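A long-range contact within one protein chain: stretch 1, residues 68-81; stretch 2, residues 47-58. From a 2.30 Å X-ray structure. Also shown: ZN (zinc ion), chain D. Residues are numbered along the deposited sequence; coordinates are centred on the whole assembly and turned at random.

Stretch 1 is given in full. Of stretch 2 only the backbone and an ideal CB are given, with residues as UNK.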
# COMPACT_ATOMS: atom_id res chain seq x y z
N GLY A 68 -7.19 5.21 -14.19
CA GLY A 68 -7.45 5.47 -15.60
C GLY A 68 -7.73 6.95 -15.64
O GLY A 68 -8.12 7.49 -14.62
N LYS A 69 -7.56 7.62 -16.77
CA LYS A 69 -7.65 9.09 -16.85
C LYS A 69 -6.30 9.70 -16.55
O LYS A 69 -6.14 10.92 -16.57
CB LYS A 69 -8.74 9.71 -15.95
CG LYS A 69 -10.13 9.13 -16.16
CD LYS A 69 -11.17 9.79 -15.27
CE LYS A 69 -12.59 9.48 -15.77
NZ LYS A 69 -12.86 10.07 -17.12
N CYS A 70 -5.33 8.84 -16.23
CA CYS A 70 -3.95 9.19 -16.50
C CYS A 70 -3.56 8.47 -17.78
O CYS A 70 -3.56 7.25 -17.84
CB CYS A 70 -2.99 8.81 -15.39
SG CYS A 70 -1.32 9.31 -15.83
N GLU A 71 -3.26 9.25 -18.81
CA GLU A 71 -2.98 8.74 -20.14
C GLU A 71 -1.66 7.98 -20.20
O GLU A 71 -1.36 7.33 -21.20
CB GLU A 71 -2.95 9.92 -21.10
CG GLU A 71 -4.28 10.67 -21.17
CD GLU A 71 -5.34 9.92 -21.94
OE1 GLU A 71 -4.99 9.02 -22.74
OE2 GLU A 71 -6.54 10.23 -21.75
N ASN A 72 -0.89 8.05 -19.12
CA ASN A 72 0.41 7.39 -19.07
C ASN A 72 0.27 5.90 -18.80
O ASN A 72 1.10 5.10 -19.23
CB ASN A 72 1.28 8.04 -17.99
CG ASN A 72 1.80 9.40 -18.40
OD1 ASN A 72 2.19 9.61 -19.55
ND2 ASN A 72 1.81 10.34 -17.46
N GLY A 73 -0.80 5.53 -18.11
CA GLY A 73 -1.02 4.14 -17.74
C GLY A 73 0.01 3.67 -16.73
O GLY A 73 0.54 4.45 -15.95
N ASP A 74 0.30 2.38 -16.75
CA ASP A 74 1.19 1.75 -15.77
C ASP A 74 2.66 2.15 -15.94
O ASP A 74 3.51 1.69 -15.19
CB ASP A 74 1.04 0.23 -15.84
CG ASP A 74 -0.24 -0.26 -15.20
OD1 ASP A 74 -0.88 0.49 -14.43
OD2 ASP A 74 -0.61 -1.43 -15.45
N ALA A 75 2.94 3.02 -16.90
CA ALA A 75 4.31 3.48 -17.13
C ALA A 75 4.54 4.82 -16.45
O ALA A 75 5.63 5.39 -16.54
CB ALA A 75 4.58 3.59 -18.61
N CYS A 76 3.51 5.33 -15.78
CA CYS A 76 3.64 6.60 -15.07
C CYS A 76 4.65 6.50 -13.92
O CYS A 76 4.64 5.54 -13.16
CB CYS A 76 2.29 7.08 -14.52
SG CYS A 76 2.26 8.86 -14.20
N GLN A 77 5.51 7.50 -13.82
CA GLN A 77 6.57 7.54 -12.81
C GLN A 77 6.10 8.25 -11.55
O GLN A 77 6.89 8.83 -10.81
CB GLN A 77 7.80 8.23 -13.39
CG GLN A 77 8.35 7.51 -14.61
CD GLN A 77 9.40 6.50 -14.24
OE1 GLN A 77 10.49 6.87 -13.80
NE2 GLN A 77 9.08 5.22 -14.40
N TYR A 78 4.79 8.19 -11.32
CA TYR A 78 4.17 8.78 -10.15
C TYR A 78 3.20 7.76 -9.58
O TYR A 78 2.79 6.85 -10.29
CB TYR A 78 3.41 10.04 -10.56
CG TYR A 78 4.30 11.20 -10.96
CD1 TYR A 78 4.81 11.30 -12.25
CD2 TYR A 78 4.62 12.20 -10.05
CE1 TYR A 78 5.62 12.36 -12.62
CE2 TYR A 78 5.42 13.26 -10.42
CZ TYR A 78 5.91 13.34 -11.70
OH TYR A 78 6.72 14.39 -12.06
N CYS A 79 2.83 7.92 -8.31
CA CYS A 79 1.89 7.01 -7.69
C CYS A 79 0.47 7.23 -8.19
O CYS A 79 0.05 8.36 -8.40
CB CYS A 79 1.92 7.16 -6.17
SG CYS A 79 3.47 6.62 -5.42
N HIS A 80 -0.27 6.13 -8.37
CA HIS A 80 -1.63 6.15 -8.90
C HIS A 80 -2.67 5.74 -7.86
O HIS A 80 -3.87 5.85 -8.11
CB HIS A 80 -1.73 5.23 -10.12
CG HIS A 80 -1.33 5.88 -11.41
ND1 HIS A 80 -1.25 5.20 -12.60
CD2 HIS A 80 -0.97 7.16 -11.69
CE1 HIS A 80 -0.85 6.02 -13.55
NE2 HIS A 80 -0.68 7.22 -13.03
N THR A 81 -2.22 5.25 -6.72
CA THR A 81 -3.12 4.93 -5.61
C THR A 81 -2.44 5.20 -4.29
O THR A 81 -1.22 5.23 -4.19
CB THR A 81 -3.56 3.47 -5.60
OG1 THR A 81 -2.43 2.64 -5.27
CG2 THR A 81 -4.11 3.06 -6.94
N UNK A 47 8.86 -4.18 -10.68
CA UNK A 47 8.57 -4.19 -12.12
C UNK A 47 8.36 -2.78 -12.68
O UNK A 47 8.62 -2.53 -13.86
CB UNK A 47 7.33 -5.04 -12.40
N UNK A 48 7.87 -1.88 -11.83
CA UNK A 48 7.60 -0.51 -12.25
C UNK A 48 8.28 0.44 -11.30
O UNK A 48 8.07 0.38 -10.08
CB UNK A 48 6.10 -0.23 -12.31
N UNK A 49 9.11 1.31 -11.86
CA UNK A 49 9.84 2.28 -11.06
C UNK A 49 9.09 3.59 -11.09
O UNK A 49 9.02 4.25 -12.13
CB UNK A 49 11.27 2.46 -11.57
N UNK A 50 8.52 3.96 -9.95
CA UNK A 50 7.83 5.23 -9.84
C UNK A 50 8.20 5.94 -8.55
O UNK A 50 8.62 5.31 -7.58
CB UNK A 50 6.32 5.02 -9.92
N UNK A 51 8.05 7.26 -8.57
CA UNK A 51 8.38 8.10 -7.44
C UNK A 51 7.29 8.04 -6.36
O UNK A 51 6.16 7.62 -6.63
CB UNK A 51 8.59 9.54 -7.91
N UNK A 52 7.65 8.43 -5.14
CA UNK A 52 6.70 8.44 -4.03
C UNK A 52 5.56 9.43 -4.25
O UNK A 52 4.46 9.24 -3.74
CB UNK A 52 7.43 8.77 -2.73
N UNK A 53 5.82 10.48 -5.02
CA UNK A 53 4.86 11.57 -5.16
C UNK A 53 3.60 11.13 -5.94
O UNK A 53 3.70 10.32 -6.86
CB UNK A 53 5.52 12.76 -5.86
N UNK A 54 2.42 11.66 -5.57
CA UNK A 54 1.16 11.34 -6.26
C UNK A 54 1.11 11.86 -7.70
O UNK A 54 1.65 12.93 -7.96
CB UNK A 54 -0.02 11.92 -5.47
N UNK A 55 0.48 11.11 -8.61
CA UNK A 55 0.20 11.61 -9.95
C UNK A 55 -0.97 12.58 -9.87
O UNK A 55 -2.05 12.22 -9.41
CB UNK A 55 -0.10 10.46 -10.92
N UNK A 56 -0.76 13.84 -10.28
CA UNK A 56 -1.83 14.83 -10.17
C UNK A 56 -2.93 14.68 -11.22
O UNK A 56 -3.93 15.40 -11.16
CB UNK A 56 -1.23 16.23 -10.27
N UNK A 57 -2.75 13.74 -12.15
CA UNK A 57 -3.83 13.38 -13.08
C UNK A 57 -4.77 12.40 -12.40
O UNK A 57 -5.82 12.08 -12.92
CB UNK A 57 -3.27 12.78 -14.37
N UNK A 58 -4.38 11.91 -11.22
CA UNK A 58 -5.20 10.96 -10.49
C UNK A 58 -5.59 11.55 -9.16
O UNK A 58 -6.76 11.49 -8.78
CB UNK A 58 -4.47 9.63 -10.30
ZN ZN D . 0.00 8.97 -13.86

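Position 47 is out of reach, so stretch 1 sets no demand on its side chain. It is Lys 47.

At position 48, CA-to-CB points toward stretch 1, and the ideal CB is 4.3 Å from the backbone acceptor Asp 74 O. A polar or basic group, or several others, would suit. It is His 48. Its CD2 lies 3.3 Å from Asp 74 O.

Position 49 points sideways, its ideal CB 4.5 Å from Gln 77 NE2; beyond that, stretch 1 sets little limit. It is Lys 49, whose end leads away. A water donates to both Lys 49 O and Cys 76 O, 3.2 Å from each, and so bridges the stretches.

Position 50 packs its ideal CB 3.6 Å from Gln 77 C, with Cys 79 SG nearby. A large apolar or aromatic group would suit. It is Tyr 50, at chi1 p. Its CD1 lies 3.8 Å from Cys 79 SG.

At position 51, the ideal CB is 3.4 Å from Gln 77 O, and the Gln 77 side chain is within reach. A long polar chain could follow it. It is Arg 51. Its N donates to Gln 77 O at 3.0 Å. One guanidinium face covers Gln 77 CB, and Arg 51 NH2 comes 2.4 Å from Gln 77 OE1.

Position 52 points away, so stretch 1 sets little limit. It is Ser 52.

Position 53 points sideways, its ideal CB 4.3 Å from Tyr 78 CD2. A small residue fits beside the ring. It is Ser 53. Cys 79 N donates to Ser 53 O at 2.9 Å.

Position 54 points away. Its phi of -66° and an N not needed by stretch 1 allow proline, among others. It is Pro 54, bridged to Cys 79.

At position 55, the ideal CB is 3.3 Å from Cys 79 O and 3.5 Å from His 80 CD2. The zinc already has Cys 70, Cys 76 and His 80, leaving one tetrahedral corner. A short ligand is needed, and cysteine fits best. It is Cys 55, at chi1 t, with SG 2.4 Å from ZN. Cys 55 N donates to Cys 79 O at 2.8 Å.

Position 56 has nothing of stretch 1 near its CB. It is Pro 56.

Position 57 points toward stretch 1, its ideal CB 4.1 Å from Lys 69 O and from Cys 70 CB. Small or polar groups would suit. It is Asn 57; its ND2 lies 3.8 Å from Cys 70 SG.

Position 58 points toward stretch 1, near His 80. A branched apolar group suits. It is Val 58, with CG2 4.0 Å from Cys 70 CB.

Stretch 2, residues 47-58: KHKYRSSPCPNV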
# COMPACT_ATOMS: atom_id res chain seq x y z
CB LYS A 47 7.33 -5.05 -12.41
CG LYS A 47 7.55 -6.55 -12.40
CD LYS A 47 8.56 -7.02 -13.45
CE LYS A 47 8.06 -6.82 -14.88
NZ LYS A 47 8.46 -5.50 -15.46
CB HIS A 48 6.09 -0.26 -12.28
CG HIS A 48 5.35 -1.19 -13.17
ND1 HIS A 48 4.75 -2.34 -12.72
CD2 HIS A 48 5.13 -1.16 -14.51
CE1 HIS A 48 4.18 -2.97 -13.73
NE2 HIS A 48 4.40 -2.28 -14.83
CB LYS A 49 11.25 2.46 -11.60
CG LYS A 49 12.34 2.02 -10.63
CD LYS A 49 12.93 0.66 -10.99
CE LYS A 49 12.53 -0.44 -10.01
NZ LYS A 49 13.25 -0.36 -8.70
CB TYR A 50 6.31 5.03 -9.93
CG TYR A 50 5.75 3.95 -9.02
CD1 TYR A 50 5.33 4.24 -7.73
CD2 TYR A 50 5.63 2.64 -9.47
CE1 TYR A 50 4.81 3.26 -6.91
CE2 TYR A 50 5.11 1.66 -8.65
CZ TYR A 50 4.70 1.97 -7.38
OH TYR A 50 4.19 0.98 -6.58
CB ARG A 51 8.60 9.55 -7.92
CG ARG A 51 10.05 9.93 -8.31
CD ARG A 51 10.88 8.78 -8.91
NE ARG A 51 11.22 8.99 -10.31
CZ ARG A 51 11.56 8.02 -11.16
NH1 ARG A 51 11.61 6.75 -10.78
NH2 ARG A 51 11.84 8.33 -12.42
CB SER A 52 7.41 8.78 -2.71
OG SER A 52 8.07 10.03 -2.80
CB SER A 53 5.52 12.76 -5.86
OG SER A 53 6.31 12.33 -6.95
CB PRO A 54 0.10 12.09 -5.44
CG PRO A 54 0.75 12.40 -4.14
CD PRO A 54 2.19 12.58 -4.44
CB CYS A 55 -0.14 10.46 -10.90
SG CYS A 55 -0.45 10.99 -12.63
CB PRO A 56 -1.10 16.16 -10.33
CG PRO A 56 0.08 15.81 -11.15
CD PRO A 56 0.50 14.45 -10.76
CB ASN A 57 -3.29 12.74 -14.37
CG ASN A 57 -2.30 13.63 -15.11
OD1 ASN A 57 -2.54 14.82 -15.30
ND2 ASN A 57 -1.19 13.05 -15.54
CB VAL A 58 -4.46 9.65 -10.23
CG1 VAL A 58 -5.39 8.64 -9.54
CG2 VAL A 58 -3.94 9.11 -11.54
O HOH W 1 6.61 3.06 -13.79
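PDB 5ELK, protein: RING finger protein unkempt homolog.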